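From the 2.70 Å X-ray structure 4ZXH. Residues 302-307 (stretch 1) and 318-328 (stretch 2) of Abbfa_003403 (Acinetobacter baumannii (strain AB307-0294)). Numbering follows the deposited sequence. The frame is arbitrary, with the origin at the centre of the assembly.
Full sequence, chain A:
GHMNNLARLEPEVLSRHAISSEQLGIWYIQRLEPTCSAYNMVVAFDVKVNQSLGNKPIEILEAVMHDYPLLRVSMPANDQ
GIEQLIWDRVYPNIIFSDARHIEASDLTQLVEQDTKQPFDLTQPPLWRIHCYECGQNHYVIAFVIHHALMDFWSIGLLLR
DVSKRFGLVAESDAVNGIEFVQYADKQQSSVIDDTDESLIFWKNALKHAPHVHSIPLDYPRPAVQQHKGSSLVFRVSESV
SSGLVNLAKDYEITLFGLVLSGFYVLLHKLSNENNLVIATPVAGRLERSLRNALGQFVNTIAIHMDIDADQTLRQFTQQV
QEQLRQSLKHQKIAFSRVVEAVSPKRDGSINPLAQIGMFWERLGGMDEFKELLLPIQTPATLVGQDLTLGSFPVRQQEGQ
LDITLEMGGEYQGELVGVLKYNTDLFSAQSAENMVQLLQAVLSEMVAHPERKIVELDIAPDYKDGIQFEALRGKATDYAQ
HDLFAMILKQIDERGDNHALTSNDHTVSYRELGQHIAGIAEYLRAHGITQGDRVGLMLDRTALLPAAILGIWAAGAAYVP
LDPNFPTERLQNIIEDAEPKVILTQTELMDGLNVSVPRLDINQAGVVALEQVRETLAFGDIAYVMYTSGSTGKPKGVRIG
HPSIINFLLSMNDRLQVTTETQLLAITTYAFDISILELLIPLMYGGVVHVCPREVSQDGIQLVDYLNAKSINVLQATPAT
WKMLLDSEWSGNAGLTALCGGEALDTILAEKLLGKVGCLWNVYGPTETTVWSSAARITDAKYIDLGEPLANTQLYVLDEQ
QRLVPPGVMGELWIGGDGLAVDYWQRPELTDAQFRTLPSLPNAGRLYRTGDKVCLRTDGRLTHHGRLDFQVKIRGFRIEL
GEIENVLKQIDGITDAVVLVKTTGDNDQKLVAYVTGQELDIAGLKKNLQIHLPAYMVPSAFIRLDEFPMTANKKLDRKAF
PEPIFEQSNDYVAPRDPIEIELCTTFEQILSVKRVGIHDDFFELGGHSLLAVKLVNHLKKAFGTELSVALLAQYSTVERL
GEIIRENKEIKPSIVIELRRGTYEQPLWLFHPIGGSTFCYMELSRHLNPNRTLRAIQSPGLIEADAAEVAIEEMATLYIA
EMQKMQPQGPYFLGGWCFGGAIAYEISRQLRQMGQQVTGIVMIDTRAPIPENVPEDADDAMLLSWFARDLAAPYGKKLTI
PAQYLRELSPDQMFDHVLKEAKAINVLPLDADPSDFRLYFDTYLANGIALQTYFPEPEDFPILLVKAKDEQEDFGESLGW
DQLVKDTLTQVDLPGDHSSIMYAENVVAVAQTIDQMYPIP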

ATOM      1  N   ALA A 302      21.811   7.884   0.618  1.00 35.70           N
ATOM      2  CA  ALA A 302      20.663   8.535  -0.012  1.00 37.39           C
ATOM      3  C   ALA A 302      20.883  10.045  -0.226  1.00 39.66           C
ATOM      4  O   ALA A 302      21.050  10.810   0.730  1.00 39.39           O
ATOM      5  CB  ALA A 302      19.406   8.301   0.818  1.00 31.06           C
ATOM      6  N   ILE A 303      20.880  10.468  -1.489  1.00 36.51           N
ATOM      7  CA  ILE A 303      21.018  11.882  -1.812  1.00 33.60           C
ATOM      8  C   ILE A 303      19.657  12.493  -2.104  1.00 42.05           C
ATOM      9  O   ILE A 303      19.028  12.186  -3.123  1.00 46.45           O
ATOM     10  CB  ILE A 303      21.924  12.111  -3.023  1.00 32.27           C
ATOM     11  CG1 ILE A 303      23.248  11.360  -2.875  1.00 31.34           C
ATOM     12  CG2 ILE A 303      22.153  13.578  -3.214  1.00 33.29           C
ATOM     13  CD1 ILE A 303      23.969  11.693  -1.620  1.00 31.96           C
ATOM     14  N   HIS A 304      19.195  13.352  -1.204  1.00 38.36           N
ATOM     15  CA  HIS A 304      17.917  14.030  -1.388  1.00 35.70           C
ATOM     16  C   HIS A 304      18.178  15.428  -1.941  1.00 37.81           C
ATOM     17  O   HIS A 304      18.787  16.260  -1.263  1.00 34.54           O
ATOM     18  CB  HIS A 304      17.150  14.070  -0.061  1.00 37.88           C
ATOM     19  CG  HIS A 304      15.962  14.982  -0.060  1.00 48.41           C
ATOM     20  ND1 HIS A 304      15.528  15.626   1.079  1.00 51.62           N
ATOM     21  CD2 HIS A 304      15.117  15.357  -1.050  1.00 54.42           C
ATOM     22  CE1 HIS A 304      14.471  16.365   0.789  1.00 53.81           C
ATOM     23  NE2 HIS A 304      14.201  16.220  -0.496  1.00 57.61           N
ATOM     24  N   MET A 305      17.746  15.662  -3.182  1.00 33.90           N
ATOM     25  CA  MET A 305      17.912  16.950  -3.866  1.00 38.07           C
ATOM     26  C   MET A 305      16.609  17.727  -3.871  1.00 42.60           C
ATOM     27  O   MET A 305      15.551  17.173  -4.149  1.00 41.92           O
ATOM     28  CB  MET A 305      18.364  16.767  -5.326  1.00 43.30           C
ATOM     29  CG  MET A 305      19.775  16.212  -5.556  1.00 45.05           C
ATOM     30  SD  MET A 305      21.096  17.345  -5.146  1.00 45.76           S
ATOM     31  CE  MET A 305      20.494  18.837  -5.943  1.00 40.05           C
ATOM     32  N   ASP A 306      16.679  19.018  -3.588  1.00 52.21           N
ATOM     33  CA  ASP A 306      15.529  19.866  -3.833  1.00 57.98           C
ATOM     34  C   ASP A 306      15.752  20.544  -5.171  1.00 57.47           C
ATOM     35  O   ASP A 306      16.542  21.477  -5.263  1.00 71.94           O
ATOM     36  CB  ASP A 306      15.340  20.886  -2.713  1.00 71.04           C
ATOM     37  CG  ASP A 306      13.975  21.553  -2.754  1.00 82.50           C
ATOM     38  OD1 ASP A 306      13.277  21.424  -3.781  1.00 91.29           O
ATOM     39  OD2 ASP A 306      13.592  22.197  -1.755  1.00 81.49           O
ATOM     40  N   ILE A 307      15.088  20.044  -6.212  1.00 52.63           N
ATOM     41  CA  ILE A 307      15.176  20.645  -7.544  1.00 52.12           C
ATOM     42  C   ILE A 307      14.596  22.040  -7.569  1.00 53.80           C
ATOM     43  O   ILE A 307      13.469  22.257  -7.121  1.00 60.12           O
ATOM     44  CB  ILE A 307      14.425  19.845  -8.618  1.00 49.44           C
ATOM     45  CG1 ILE A 307      14.775  18.366  -8.543  1.00 47.35           C
ATOM     46  CG2 ILE A 307      14.735  20.405 -10.005  1.00 49.37           C
ATOM     47  CD1 ILE A 307      16.195  18.105  -8.784  1.00 52.20           C
ATOM     48  N   GLN A 318      26.316  21.551 -10.970  1.00 59.88           N
ATOM     49  CA  GLN A 318      27.268  21.953  -9.932  1.00 65.10           C
ATOM     50  C   GLN A 318      26.665  21.756  -8.530  1.00 61.61           C
ATOM     51  O   GLN A 318      27.352  21.325  -7.598  1.00 59.95           O
ATOM     52  CB  GLN A 318      27.713  23.409 -10.136  1.00 71.36           C
ATOM     53  CG  GLN A 318      28.519  23.630 -11.426  1.00 83.44           C
ATOM     54  CD  GLN A 318      29.050  25.053 -11.575  1.00 93.58           C
ATOM     55  OE1 GLN A 318      28.307  26.031 -11.450  1.00 99.61           O
ATOM     56  NE2 GLN A 318      30.341  25.168 -11.859  1.00 93.10           N
ATOM     57  N   GLN A 319      25.376  22.054  -8.400  1.00 56.62           N
ATOM     58  CA  GLN A 319      24.643  21.885  -7.145  1.00 54.02           C
ATOM     59  C   GLN A 319      24.693  20.423  -6.678  1.00 52.51           C
ATOM     60  O   GLN A 319      24.850  20.139  -5.487  1.00 44.19           O
ATOM     61  CB  GLN A 319      23.197  22.378  -7.334  1.00 55.24           C
ATOM     62  CG  GLN A 319      22.249  22.249  -6.149  1.00 67.31           C
ATOM     63  CD  GLN A 319      20.950  23.059  -6.349  1.00 74.97           C
ATOM     64  OE1 GLN A 319      20.925  24.047  -7.109  1.00 70.63           O
ATOM     65  NE2 GLN A 319      19.866  22.630  -5.680  1.00 67.37           N
ATOM     66  N   VAL A 320      24.594  19.495  -7.627  1.00 46.91           N
ATOM     67  CA  VAL A 320      24.587  18.076  -7.293  1.00 45.56           C
ATOM     68  C   VAL A 320      25.989  17.629  -6.913  1.00 45.66           C
ATOM     69  O   VAL A 320      26.183  16.938  -5.914  1.00 40.81           O
ATOM     70  CB  VAL A 320      24.053  17.213  -8.463  1.00 47.78           C
ATOM     71  CG1 VAL A 320      24.369  15.749  -8.247  1.00 38.86           C
ATOM     72  CG2 VAL A 320      22.549  17.425  -8.643  1.00 52.02           C
ATOM     73  N   GLN A 321      26.970  18.045  -7.707  1.00 44.67           N
ATOM     74  CA  GLN A 321      28.348  17.685  -7.430  1.00 47.40           C
ATOM     75  C   GLN A 321      28.731  18.119  -6.018  1.00 52.42           C
ATOM     76  O   GLN A 321      29.432  17.395  -5.311  1.00 59.53           O
ATOM     77  CB  GLN A 321      29.292  18.307  -8.463  1.00 51.23           C
ATOM     78  CG  GLN A 321      30.731  17.852  -8.321  1.00 57.33           C
ATOM     79  CD  GLN A 321      30.888  16.355  -8.511  1.00 64.68           C
ATOM     80  OE1 GLN A 321      30.664  15.825  -9.604  1.00 71.73           O
ATOM     81  NE2 GLN A 321      31.262  15.661  -7.440  1.00 61.72           N
ATOM     82  N   GLU A 322      28.246  19.286  -5.600  1.00 49.01           N
ATOM     83  CA  GLU A 322      28.551  19.804  -4.271  1.00 49.17           C
ATOM     84  C   GLU A 322      27.821  19.023  -3.163  1.00 51.19           C
ATOM     85  O   GLU A 322      28.401  18.746  -2.116  1.00 54.72           O
ATOM     86  CB  GLU A 322      28.215  21.302  -4.184  1.00 48.08           C
ATOM     87  CG  GLU A 322      28.482  21.957  -2.814  1.00 52.87           C
ATOM     88  CD  GLU A 322      29.961  21.966  -2.391  1.00 69.85           C
ATOM     89  OE1 GLU A 322      30.844  21.531  -3.173  1.00 73.51           O
ATOM     90  OE2 GLU A 322      30.241  22.427  -1.260  1.00 75.49           O
ATOM     91  N   GLN A 323      26.561  18.656  -3.375  1.00 45.42           N
ATOM     92  CA  GLN A 323      25.881  17.907  -2.329  1.00 46.68           C
ATOM     93  C   GLN A 323      26.427  16.488  -2.298  1.00 49.25           C
ATOM     94  O   GLN A 323      26.437  15.835  -1.260  1.00 51.99           O
ATOM     95  CB  GLN A 323      24.364  17.909  -2.526  1.00 46.38           C
ATOM     96  CG  GLN A 323      23.626  17.337  -1.343  1.00 45.13           C
ATOM     97  CD  GLN A 323      22.144  17.568  -1.427  1.00 56.52           C
ATOM     98  OE1 GLN A 323      21.696  18.617  -1.900  1.00 64.40           O
ATOM     99  NE2 GLN A 323      21.360  16.582  -0.972  1.00 47.57           N
ATOM    100  N   LEU A 324      26.904  16.019  -3.442  1.00 49.19           N
ATOM    101  CA  LEU A 324      27.572  14.732  -3.498  1.00 44.33           C
ATOM    102  C   LEU A 324      28.896  14.794  -2.708  1.00 48.15           C
ATOM    103  O   LEU A 324      29.183  13.907  -1.890  1.00 42.85           O
ATOM    104  CB  LEU A 324      27.805  14.330  -4.951  1.00 38.12           C
ATOM    105  CG  LEU A 324      28.276  12.903  -5.198  1.00 45.63           C
ATOM    106  CD1 LEU A 324      27.188  11.920  -4.841  1.00 47.76           C
ATOM    107  CD2 LEU A 324      28.723  12.720  -6.638  1.00 45.50           C
ATOM    108  N   ARG A 325      29.680  15.853  -2.924  1.00 41.19           N
ATOM    109  CA  ARG A 325      30.975  15.994  -2.249  1.00 51.63           C
ATOM    110  C   ARG A 325      30.813  16.022  -0.735  1.00 54.65           C
ATOM    111  O   ARG A 325      31.546  15.341  -0.013  1.00 65.09           O
ATOM    112  CB  ARG A 325      31.723  17.256  -2.706  1.00 44.95           C
ATOM    113  CG  ARG A 325      33.024  17.509  -1.935  1.00 46.53           C
ATOM    114  CD  ARG A 325      33.817  18.710  -2.448  1.00 54.21           C
ATOM    115  NE  ARG A 325      33.211  19.987  -2.081  1.00 64.81           N
ATOM    116  CZ  ARG A 325      33.542  20.694  -1.004  1.00 72.79           C
ATOM    117  NH1 ARG A 325      34.480  20.251  -0.174  1.00 76.95           N
ATOM    118  NH2 ARG A 325      32.936  21.850  -0.753  1.00 72.60           N
ATOM    119  N   GLN A 326      29.861  16.816  -0.257  1.00 51.15           N
ATOM    120  CA  GLN A 326      29.600  16.909   1.175  1.00 53.27           C
ATOM    121  C   GLN A 326      29.147  15.552   1.714  1.00 56.35           C
ATOM    122  O   GLN A 326      29.607  15.114   2.767  1.00 60.84           O
ATOM    123  CB  GLN A 326      28.552  17.992   1.484  1.00 42.93           C
ATOM    124  CG  GLN A 326      29.013  19.407   1.169  1.00 55.45           C
ATOM    125  CD  GLN A 326      30.199  19.850   2.016  1.00 69.17           C
ATOM    126  OE1 GLN A 326      30.199  19.692   3.238  1.00 79.67           O
ATOM    127  NE2 GLN A 326      31.225  20.391   1.363  1.00 72.82           N
ATOM    128  N   SER A 327      28.266  14.883   0.973  1.00 48.82           N
ATOM    129  CA  SER A 327      27.698  13.625   1.427  1.00 46.03           C
ATOM    130  C   SER A 327      28.772  12.534   1.535  1.00 47.81           C
ATOM    131  O   SER A 327      28.700  11.683   2.421  1.00 52.99           O
ATOM    132  CB  SER A 327      26.570  13.176   0.493  1.00 39.64           C
ATOM    133  OG  SER A 327      25.456  14.055   0.544  1.00 38.66           O
ATOM    134  N   LEU A 328      29.772  12.566   0.655  1.00 45.99           N
ATOM    135  CA  LEU A 328      30.845  11.564   0.699  1.00 49.45           C
ATOM    136  C   LEU A 328      31.738  11.736   1.935  1.00 50.75           C
ATOM    137  O   LEU A 328      32.382  10.785   2.360  1.00 56.78           O
ATOM    138  CB  LEU A 328      31.701  11.603  -0.579  1.00 42.86           C
ATOM    139  CG  LEU A 328      30.954  11.244  -1.873  1.00 41.27           C
ATOM    140  CD1 LEU A 328      31.822  11.408  -3.100  1.00 37.60           C
ATOM    141  CD2 LEU A 328      30.359   9.847  -1.810  1.00 34.53           C
TER

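The strand 302-306 packs against the helix 318-328 with their N-to-C directions 145° apart, so the two run roughly antiparallel, and their axes come within 9.6 Å. As the strand advances, its partners therefore step backward along the helix, from S327 to Q319.

A302 opens the strand with its CA-to-CB bond directed away from the helix, and it makes no contact. The next residue, I303, points toward the helix and is buried against it. Its CA lies 7.3 Å from the CA of L324, and its branched, wholly apolar side chain, with chi1 and chi2 both m, reaches several helix residues at once. I303 CG1 lies 4.4 Å from L324 CD1, a loose apolar contact, while I303 CG2 sits 3.8 Å from NE2 of Q323. I303 CD1 also comes within 3.5 Å of OG of S327. A serine hydroxyl can be tolerated beside a methyl group here because it is satisfied within its own helix: S327 OG donates to the backbone O of Q323, 2.7 Å away.

The CA-to-CB bond of H304 points away, and both ring nitrogens are hydrogen-bonded elsewhere in the structure. What it offers the helix is its backbone. Q323 NE2 donates to H304 O at 2.6 Å with an N-H...O angle of 159°, a short and fairly straight bond and the one hydrogen bond between the stretches. Glutamine suits this position because its long side chain, with chi1 and chi2 both t, extends from the helix to the strand and ends in an amide that can donate to a carbonyl.

M305 loses the most surface to the helix, 87 Å². Its CA-to-CB bond points sideways, but three successive m rotamers bring the end of the chain nearer. M305 CE packs 3.7 Å from V320 CG2 and 3.8 Å from Q319 CG, so the terminal methyl meets both a valine methyl and the aliphatic part of a glutamine. M305 SD lies 3.5 Å from Q323 OE1. A flexible, unbranched apolar side chain is well suited to such a place, since it can bend to reach surfaces that its CA-to-CB bond does not face.

At D306 the contact thins out. The carboxylate end leads away from the helix, as befits a charged group at an exposed site, and the approach is again through the backbone: D306 O is 3.5 Å from Q319 NE2, close but without a hydrogen bond. I307, beyond the strand, makes no contact.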